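Local coordinates for protein Fc fragment of IgE receptor II (Bos taurus, PDB 6PWS) that probably acts as a cell-surface receptor whose C-type carbohydrate-recognition domain binds mannose-type sugars through a bound calcium ion, at residues A[65-70]-A[106-111]; A[46-51]-A[78-83]; A[21-26]-A[54-59]. All coordinates share one frame; numbering follows the deposited sequence. Where two conformers were deposited one is given.

Interaction 1: A[65-70]-A[106-111]; sequences SWIGLR and VMMLGS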
# COMPACT_ATOMS: atom_id res chain seq x y z
N SER A 65 -6.48 -4.54 1.31
CA SER A 65 -5.19 -4.41 1.97
C SER A 65 -4.68 -2.97 1.96
O SER A 65 -4.86 -2.25 0.98
CB SER A 65 -4.15 -5.34 1.34
OG SER A 65 -4.00 -5.14 -0.06
N TRP A 66 -4.01 -2.58 3.03
CA TRP A 66 -3.46 -1.23 3.10
C TRP A 66 -2.22 -1.07 2.20
O TRP A 66 -1.39 -1.97 2.09
CB TRP A 66 -3.04 -0.90 4.52
CG TRP A 66 -4.15 -0.73 5.50
CD1 TRP A 66 -4.33 -1.46 6.64
CD2 TRP A 66 -5.21 0.22 5.46
NE1 TRP A 66 -5.44 -1.01 7.32
CE2 TRP A 66 -6.00 0.03 6.61
CE3 TRP A 66 -5.59 1.22 4.55
CZ2 TRP A 66 -7.12 0.81 6.89
CZ3 TRP A 66 -6.72 1.98 4.82
CH2 TRP A 66 -7.47 1.77 5.98
N ILE A 67 -2.10 0.13 1.62
CA ILE A 67 -0.90 0.56 0.92
C ILE A 67 -0.38 1.87 1.55
O ILE A 67 -1.02 2.48 2.41
CB ILE A 67 -1.11 0.69 -0.61
CG1 ILE A 67 -2.07 1.83 -0.97
CG2 ILE A 67 -1.58 -0.65 -1.18
CD1 ILE A 67 -2.12 2.11 -2.48
N GLY A 68 0.80 2.29 1.10
CA GLY A 68 1.51 3.41 1.69
C GLY A 68 1.17 4.76 1.10
O GLY A 68 2.05 5.52 0.68
N LEU A 69 -0.12 5.11 1.11
CA LEU A 69 -0.63 6.33 0.48
C LEU A 69 -1.69 6.91 1.40
O LEU A 69 -2.56 6.17 1.89
CB LEU A 69 -1.20 5.99 -0.91
CG LEU A 69 -1.61 7.17 -1.80
CD1 LEU A 69 -0.41 8.04 -2.17
CD2 LEU A 69 -2.29 6.63 -3.06
N ARG A 70 -1.62 8.22 1.67
CA ARG A 70 -2.53 8.86 2.62
C ARG A 70 -2.62 10.35 2.31
O ARG A 70 -1.69 10.93 1.74
CB ARG A 70 -2.07 8.63 4.07
CG ARG A 70 -0.90 9.48 4.57
CD ARG A 70 0.46 9.20 3.90
NE ARG A 70 1.50 10.03 4.51
CZ ARG A 70 2.81 10.03 4.20
NH1 ARG A 70 3.26 9.21 3.25
NH2 ARG A 70 3.65 10.85 4.82
N VAL A 106 -5.25 4.95 2.15
CA VAL A 106 -5.60 4.24 0.92
C VAL A 106 -5.35 2.74 1.05
O VAL A 106 -4.34 2.29 1.60
CB VAL A 106 -4.87 4.84 -0.29
CG1 VAL A 106 -5.28 4.14 -1.59
CG2 VAL A 106 -5.15 6.33 -0.40
N MET A 107 -6.31 1.98 0.51
CA MET A 107 -6.26 0.54 0.42
C MET A 107 -6.41 0.10 -1.03
O MET A 107 -6.95 0.83 -1.87
CB MET A 107 -7.41 -0.10 1.24
CG MET A 107 -8.80 0.21 0.64
SD MET A 107 -10.19 -0.39 1.61
CE MET A 107 -10.01 -2.16 1.40
N MET A 108 -5.95 -1.12 -1.31
CA MET A 108 -6.36 -1.86 -2.49
C MET A 108 -7.61 -2.66 -2.15
O MET A 108 -7.66 -3.35 -1.13
CB MET A 108 -5.29 -2.83 -2.97
CG MET A 108 -4.14 -2.21 -3.71
SD MET A 108 -3.00 -3.43 -4.44
CE MET A 108 -2.18 -4.07 -2.97
N LEU A 109 -8.61 -2.58 -3.02
CA LEU A 109 -9.72 -3.52 -3.02
C LEU A 109 -9.20 -4.91 -3.41
O LEU A 109 -8.04 -5.08 -3.77
CB LEU A 109 -10.81 -3.03 -3.97
CG LEU A 109 -11.37 -1.64 -3.68
CD1 LEU A 109 -12.33 -1.24 -4.79
CD2 LEU A 109 -12.07 -1.59 -2.32
N GLY A 110 -10.08 -5.91 -3.37
CA GLY A 110 -9.68 -7.25 -3.79
C GLY A 110 -9.21 -7.33 -5.23
O GLY A 110 -8.45 -8.24 -5.58
N SER A 111 -9.66 -6.40 -6.07
CA SER A 111 -9.29 -6.29 -7.48
C SER A 111 -7.98 -5.56 -7.71
O SER A 111 -7.55 -5.42 -8.86
CB SER A 111 -10.36 -5.46 -8.19
OG SER A 111 -10.34 -4.16 -7.61
O HOH W 1 -6.05 -6.12 -1.58

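Interaction 2: A[46-51]-A[78-83]; sequences SIHSPE and FIWMDN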
# COMPACT_ATOMS: atom_id res chain seq x y z
N SER A 46 4.73 1.63 -1.89
CA SER A 46 4.55 2.76 -2.79
C SER A 46 4.58 2.25 -4.24
O SER A 46 5.41 1.40 -4.57
CB SER A 46 5.65 3.80 -2.59
OG SER A 46 5.72 4.27 -1.26
N ILE A 47 3.71 2.79 -5.09
CA ILE A 47 3.41 2.18 -6.40
C ILE A 47 3.62 3.22 -7.49
O ILE A 47 3.00 4.29 -7.46
CB ILE A 47 1.98 1.62 -6.45
CG1 ILE A 47 1.70 0.69 -5.26
CG2 ILE A 47 1.74 0.90 -7.77
CD1 ILE A 47 0.24 0.29 -5.13
N HIS A 48 4.46 2.90 -8.49
CA HIS A 48 4.92 3.90 -9.44
C HIS A 48 4.89 3.48 -10.90
O HIS A 48 5.44 4.20 -11.75
CB HIS A 48 6.32 4.41 -9.05
CG HIS A 48 6.30 5.18 -7.78
ND1 HIS A 48 5.72 6.43 -7.68
CD2 HIS A 48 6.71 4.86 -6.52
CE1 HIS A 48 5.81 6.86 -6.44
NE2 HIS A 48 6.41 5.93 -5.72
N SER A 49 4.23 2.37 -11.24
CA SER A 49 4.14 1.98 -12.64
C SER A 49 3.02 0.96 -12.79
O SER A 49 2.65 0.28 -11.82
CB SER A 49 5.45 1.36 -13.14
OG SER A 49 5.70 0.11 -12.52
N PRO A 50 2.53 0.77 -14.02
CA PRO A 50 1.54 -0.29 -14.25
C PRO A 50 2.12 -1.68 -14.03
O PRO A 50 1.38 -2.59 -13.62
CB PRO A 50 1.09 -0.05 -15.71
CG PRO A 50 2.21 0.71 -16.33
CD PRO A 50 2.76 1.59 -15.23
N GLU A 51 3.41 -1.88 -14.30
CA GLU A 51 4.01 -3.20 -14.10
C GLU A 51 4.06 -3.55 -12.61
O GLU A 51 3.78 -4.68 -12.21
CB GLU A 51 5.40 -3.23 -14.72
CG GLU A 51 5.42 -3.06 -16.24
CD GLU A 51 5.28 -1.62 -16.74
OE1 GLU A 51 5.41 -0.66 -15.94
OE2 GLU A 51 5.05 -1.45 -17.96
N PHE A 78 -2.21 13.67 -1.53
CA PHE A 78 -1.73 12.33 -1.21
C PHE A 78 -0.20 12.31 -1.20
O PHE A 78 0.46 13.01 -1.98
CB PHE A 78 -2.33 11.29 -2.15
CG PHE A 78 -3.78 11.03 -1.85
CD1 PHE A 78 -4.78 11.78 -2.46
CD2 PHE A 78 -4.14 10.12 -0.86
CE1 PHE A 78 -6.10 11.59 -2.10
CE2 PHE A 78 -5.45 9.93 -0.50
CZ PHE A 78 -6.44 10.68 -1.13
N ILE A 79 0.35 11.52 -0.28
CA ILE A 79 1.79 11.38 -0.09
C ILE A 79 2.09 9.89 -0.03
O ILE A 79 1.43 9.14 0.71
CB ILE A 79 2.27 12.05 1.21
CG1 ILE A 79 1.80 13.50 1.32
CG2 ILE A 79 3.79 11.98 1.33
CD1 ILE A 79 2.19 14.18 2.63
N TRP A 80 3.11 9.46 -0.79
CA TRP A 80 3.61 8.09 -0.72
C TRP A 80 4.59 7.92 0.44
O TRP A 80 5.35 8.83 0.79
CB TRP A 80 4.38 7.73 -2.00
CG TRP A 80 3.52 7.46 -3.19
CD1 TRP A 80 3.46 8.19 -4.35
CD2 TRP A 80 2.63 6.35 -3.37
NE1 TRP A 80 2.56 7.62 -5.22
CE2 TRP A 80 2.04 6.48 -4.64
CE3 TRP A 80 2.26 5.27 -2.56
CZ2 TRP A 80 1.10 5.57 -5.12
CZ3 TRP A 80 1.32 4.37 -3.03
CH2 TRP A 80 0.75 4.52 -4.30
N MET A 81 4.65 6.69 0.97
CA MET A 81 5.67 6.32 1.95
C MET A 81 7.09 6.56 1.43
O MET A 81 7.97 6.91 2.21
CB MET A 81 5.49 4.85 2.37
CG MET A 81 5.01 4.63 3.79
SD MET A 81 3.39 5.35 4.12
CE MET A 81 3.41 5.18 5.91
N ASP A 82 7.33 6.36 0.14
CA ASP A 82 8.67 6.57 -0.42
C ASP A 82 8.94 8.02 -0.82
O ASP A 82 10.04 8.33 -1.30
CB ASP A 82 8.96 5.59 -1.58
CG ASP A 82 8.17 5.86 -2.85
OD1 ASP A 82 7.38 6.82 -2.92
OD2 ASP A 82 8.36 5.06 -3.80
N ASN A 83 7.97 8.91 -0.60
CA ASN A 83 8.09 10.34 -0.87
C ASN A 83 8.32 10.66 -2.36
O ASN A 83 8.68 11.79 -2.68
CB ASN A 83 9.13 11.04 0.00
CG ASN A 83 8.68 11.21 1.45
OD1 ASN A 83 7.53 11.52 1.72
ND2 ASN A 83 9.60 11.08 2.36
O HOH W 2 2.18 7.01 -8.02

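Interaction 3: A[21-26]-A[54-59]; sequences YYFGEG and DFLTKR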
# COMPACT_ATOMS: atom_id res chain seq x y z
N TYR A 21 8.84 -7.18 -1.55
CA TYR A 21 7.47 -6.95 -1.09
C TYR A 21 7.09 -7.95 -0.02
O TYR A 21 7.44 -9.14 -0.10
CB TYR A 21 6.49 -7.02 -2.28
CG TYR A 21 6.81 -6.01 -3.36
CD1 TYR A 21 7.76 -6.28 -4.33
CD2 TYR A 21 6.18 -4.77 -3.39
CE1 TYR A 21 8.08 -5.34 -5.31
CE2 TYR A 21 6.47 -3.83 -4.38
CZ TYR A 21 7.42 -4.13 -5.34
OH TYR A 21 7.74 -3.24 -6.34
N TYR A 22 6.35 -7.47 0.97
CA TYR A 22 5.89 -8.28 2.09
C TYR A 22 4.37 -8.25 2.08
O TYR A 22 3.76 -7.18 2.18
CB TYR A 22 6.40 -7.73 3.41
CG TYR A 22 6.20 -8.69 4.56
CD1 TYR A 22 5.08 -8.64 5.38
CD2 TYR A 22 7.14 -9.67 4.81
CE1 TYR A 22 4.92 -9.54 6.42
CE2 TYR A 22 7.00 -10.56 5.85
CZ TYR A 22 5.89 -10.50 6.65
OH TYR A 22 5.77 -11.41 7.67
N PHE A 23 3.75 -9.42 1.94
CA PHE A 23 2.29 -9.54 1.91
C PHE A 23 1.82 -9.89 3.32
O PHE A 23 1.67 -11.05 3.69
CB PHE A 23 1.84 -10.55 0.86
CG PHE A 23 2.16 -10.11 -0.54
CD1 PHE A 23 1.27 -9.32 -1.25
CD2 PHE A 23 3.38 -10.41 -1.12
CE1 PHE A 23 1.57 -8.86 -2.52
CE2 PHE A 23 3.69 -9.96 -2.39
CZ PHE A 23 2.78 -9.19 -3.09
N GLY A 24 1.63 -8.84 4.12
CA GLY A 24 1.24 -9.02 5.51
C GLY A 24 -0.21 -9.43 5.64
O GLY A 24 -1.07 -9.04 4.85
N GLU A 25 -0.49 -10.20 6.68
CA GLU A 25 -1.82 -10.71 6.95
C GLU A 25 -2.08 -10.56 8.44
O GLU A 25 -1.19 -10.79 9.26
CB GLU A 25 -1.94 -12.18 6.52
CG GLU A 25 -3.36 -12.66 6.29
CD GLU A 25 -4.14 -12.94 7.55
OE1 GLU A 25 -3.56 -13.50 8.51
OE2 GLU A 25 -5.36 -12.62 7.57
N GLY A 26 -3.32 -10.22 8.77
CA GLY A 26 -3.76 -10.03 10.13
C GLY A 26 -4.34 -8.64 10.30
O GLY A 26 -3.80 -7.67 9.77
N ASP A 54 0.58 -4.32 -11.52
CA ASP A 54 0.16 -5.64 -11.98
C ASP A 54 0.68 -6.73 -11.04
O ASP A 54 -0.04 -7.67 -10.69
CB ASP A 54 0.65 -5.84 -13.42
CG ASP A 54 0.50 -7.27 -13.92
OD1 ASP A 54 -0.65 -7.67 -14.19
OD2 ASP A 54 1.52 -7.98 -14.09
N PHE A 55 1.95 -6.61 -10.62
CA PHE A 55 2.52 -7.55 -9.67
C PHE A 55 1.66 -7.64 -8.42
O PHE A 55 1.37 -8.72 -7.90
CB PHE A 55 3.97 -7.13 -9.35
CG PHE A 55 4.58 -7.85 -8.18
CD1 PHE A 55 4.54 -7.28 -6.92
CD2 PHE A 55 5.19 -9.09 -8.32
CE1 PHE A 55 5.10 -7.93 -5.83
CE2 PHE A 55 5.74 -9.74 -7.23
CZ PHE A 55 5.70 -9.16 -5.98
N LEU A 56 1.26 -6.47 -7.90
CA LEU A 56 0.47 -6.39 -6.67
C LEU A 56 -0.97 -6.87 -6.88
O LEU A 56 -1.49 -7.63 -6.06
CB LEU A 56 0.48 -4.95 -6.15
CG LEU A 56 1.86 -4.46 -5.69
CD1 LEU A 56 1.82 -2.98 -5.42
CD2 LEU A 56 2.37 -5.23 -4.48
N THR A 57 -1.62 -6.43 -7.96
CA THR A 57 -3.00 -6.83 -8.25
C THR A 57 -3.11 -8.35 -8.27
O THR A 57 -4.04 -8.92 -7.70
CB THR A 57 -3.41 -6.24 -9.59
OG1 THR A 57 -3.57 -4.83 -9.42
CG2 THR A 57 -4.71 -6.86 -10.12
N LYS A 58 -2.17 -9.00 -8.94
CA LYS A 58 -2.27 -10.45 -9.10
C LYS A 58 -2.15 -11.18 -7.77
O LYS A 58 -2.66 -12.31 -7.66
CB LYS A 58 -1.21 -10.92 -10.09
CG LYS A 58 -1.53 -10.46 -11.51
CD LYS A 58 -0.54 -10.98 -12.55
CE LYS A 58 0.89 -10.63 -12.19
NZ LYS A 58 1.81 -10.74 -13.37
N ARG A 59 -1.52 -10.57 -6.77
CA ARG A 59 -1.18 -11.18 -5.49
C ARG A 59 -1.97 -10.62 -4.31
O ARG A 59 -1.73 -11.03 -3.16
CB ARG A 59 0.33 -11.00 -5.26
CG ARG A 59 1.16 -11.81 -6.25
CD ARG A 59 2.61 -11.38 -6.24
NE ARG A 59 3.44 -12.19 -7.12
CZ ARG A 59 3.53 -12.04 -8.44
NH1 ARG A 59 2.80 -11.12 -9.07
NH2 ARG A 59 4.34 -12.84 -9.12

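Interaction 1: A[65-70]-A[106-111]
Ser-65 and Met-108 form an antiparallel hydrogen-bonded pair: Ser-65 N donates to Met-108 O at 3.0 Å, and Met-108 N to Ser-65 O at 2.8 Å. Trp-66 and Met-107 follow as a non-hydrogen-bonded pair. Next, Ile-67 N meets Val-106 O at 3.1 Å in a nearly straight bond, 172° at the hydrogen. The chain then turns through an inverse gamma turn centred on Gly-68, yet Leu-69 O still accepts Val-106 N at 3.0 Å, so Val-106 is held by N and O from both sides of the corner. Residues 66-69 spell the WIGL motif of the C-type lectin fold; their partner strand pairs in turn with strand 114-117, which supplies the calcium and sugar ligands Asn-115 and Asp-116. Among the apolar contacts, Val-106 splits its branches: CG1, anti to the backbone N (chi1 -177°), reaches Ile-67 CD1 at 3.9 Å, while CG2 lies alongside Leu-69 CG and CD2. The Met-108 side chain crosses Ile-67 at about a right angle, and its bend at chi3 (-72°) brings CE to 3.6 Å from Ser-65 OG. Trp-66 starts away from Met-107, but the edge of its ring turns back, CE3 lying 3.4 Å from Val-106 O; its NE1 bonds to Lys-28 O. Water 1, 2.7 Å from Ser-65 OG, also lies within reach of Leu-109 O and can donate to it.

Interaction 2: A[46-51]-A[78-83]
The type I turn from Trp-80 to Asn-83, at the end of strand 79-80 in the C-type lectin domain, packs against Ser-46, Ile-47 and His-48, in the loop that leads into helix 50-59. Backbone of that loop crosses one face of the Trp-80 indole, with Ile-47 N 3.5 Å from CH2 of the ring. Over the same face, at the five-membered ring, His-48 stands edge-to-face with its plane turned 59° and CE1 3.4 Å from Trp-80 CD1. His-48 and Asp-82 meet tip to tip, ring and carboxylate nearly coplanar. His-48 NE2 gives its main bond to the syn lone pair of Asp-82 OD1 (3.1 Å, 158°) and a weak one to OD2. ND1 of the same ring bonds to Asp-87 OD1, and carboxylates at both nitrogens would favour a positively charged imidazole. With CG between its backbone N and carbonyl carbon (chi1 70°), Asp-82 folds its carboxylate back beside Ser-46, whose OG accepts Asp-82 N at 3.0 Å; Asp-82 OD1 also receives Gln-84 N. Water 2 bridges the indole and the backbone: it accepts from Trp-80 NE1 and can donate to Ile-47 O, 2.9 Å from each.

Interaction 3: A[21-26]-A[54-59]
Phe-55 drives the corner of its ring, CE1, into the angle between Tyr-21 and Phe-23, two aromatic residues on the same side of their strand. CE1 sits 3.4 Å above the plane of Tyr-21, displaced toward the rim and 3.5 Å from CD1 of that ring. The two rings are inclined at 46°, so the meeting is oblique, a corner of one ring resting on the face of the other. From the side of Phe-23 the same corner is met edge-on, Phe-23 CZ touching Phe-55 CE1 at 3.8 Å. Phe-55 reaches the strand because its CG is anti to the backbone N (chi1 168°). Beside it Leu-56 sends CD2 to 4.0 Å from Tyr-21 CD2, crossing that side chain at about a right angle, and the same methyl brushes Phe-23 CE1. Here helix 50-59 of the C-type lectin domain packs on strand 19-25, the strand that continues the N-terminal hairpin begun by strand 14-16 and pairs with strand 123-131; the short segment axes run 11.2 Å apart, inclined by 28°. Phe-16 of that hairpin stacks on Phe-55, and Tyr-21 OH bonds to Glu-52 OE2. One helical turn after Phe-55, Arg-59 CB lies 3.7 Å from both Phe-23 CE1 and CZ. Arg-59 CD still touches Phe-23 CZ while lying over a face of Phe-55, toward the rim; the guanidinium end leads away from the strand, and NH1 donates to a lone pair of Phe-55 O at 3.0 Å.

Overall arrangement
From the N terminus, strand 19-25 opens interaction 3, which closes when helix 50-59 packs on it. Before that closure residues 46-51 have already opened interaction 2, so the two loops cross, and Ile-47 CD1 touches Leu-56 CD1 where they share the helix. The chain then enters 65-70, opening interaction 1, before 78-83 closes interaction 2; these cross as well. Strands 69-70 and 79-80 pair there, with Gly-68 O 2.9 Å from Met-81 N, probably hydrogen-bonded. Interaction 1 closes last, at 106-111, in series with interaction 3. Together they join helix 50-59 and the small sheet of 69-70 and 79-80 to the large mixed sheet, which holds strands 19-25, 65-67 and 105-108.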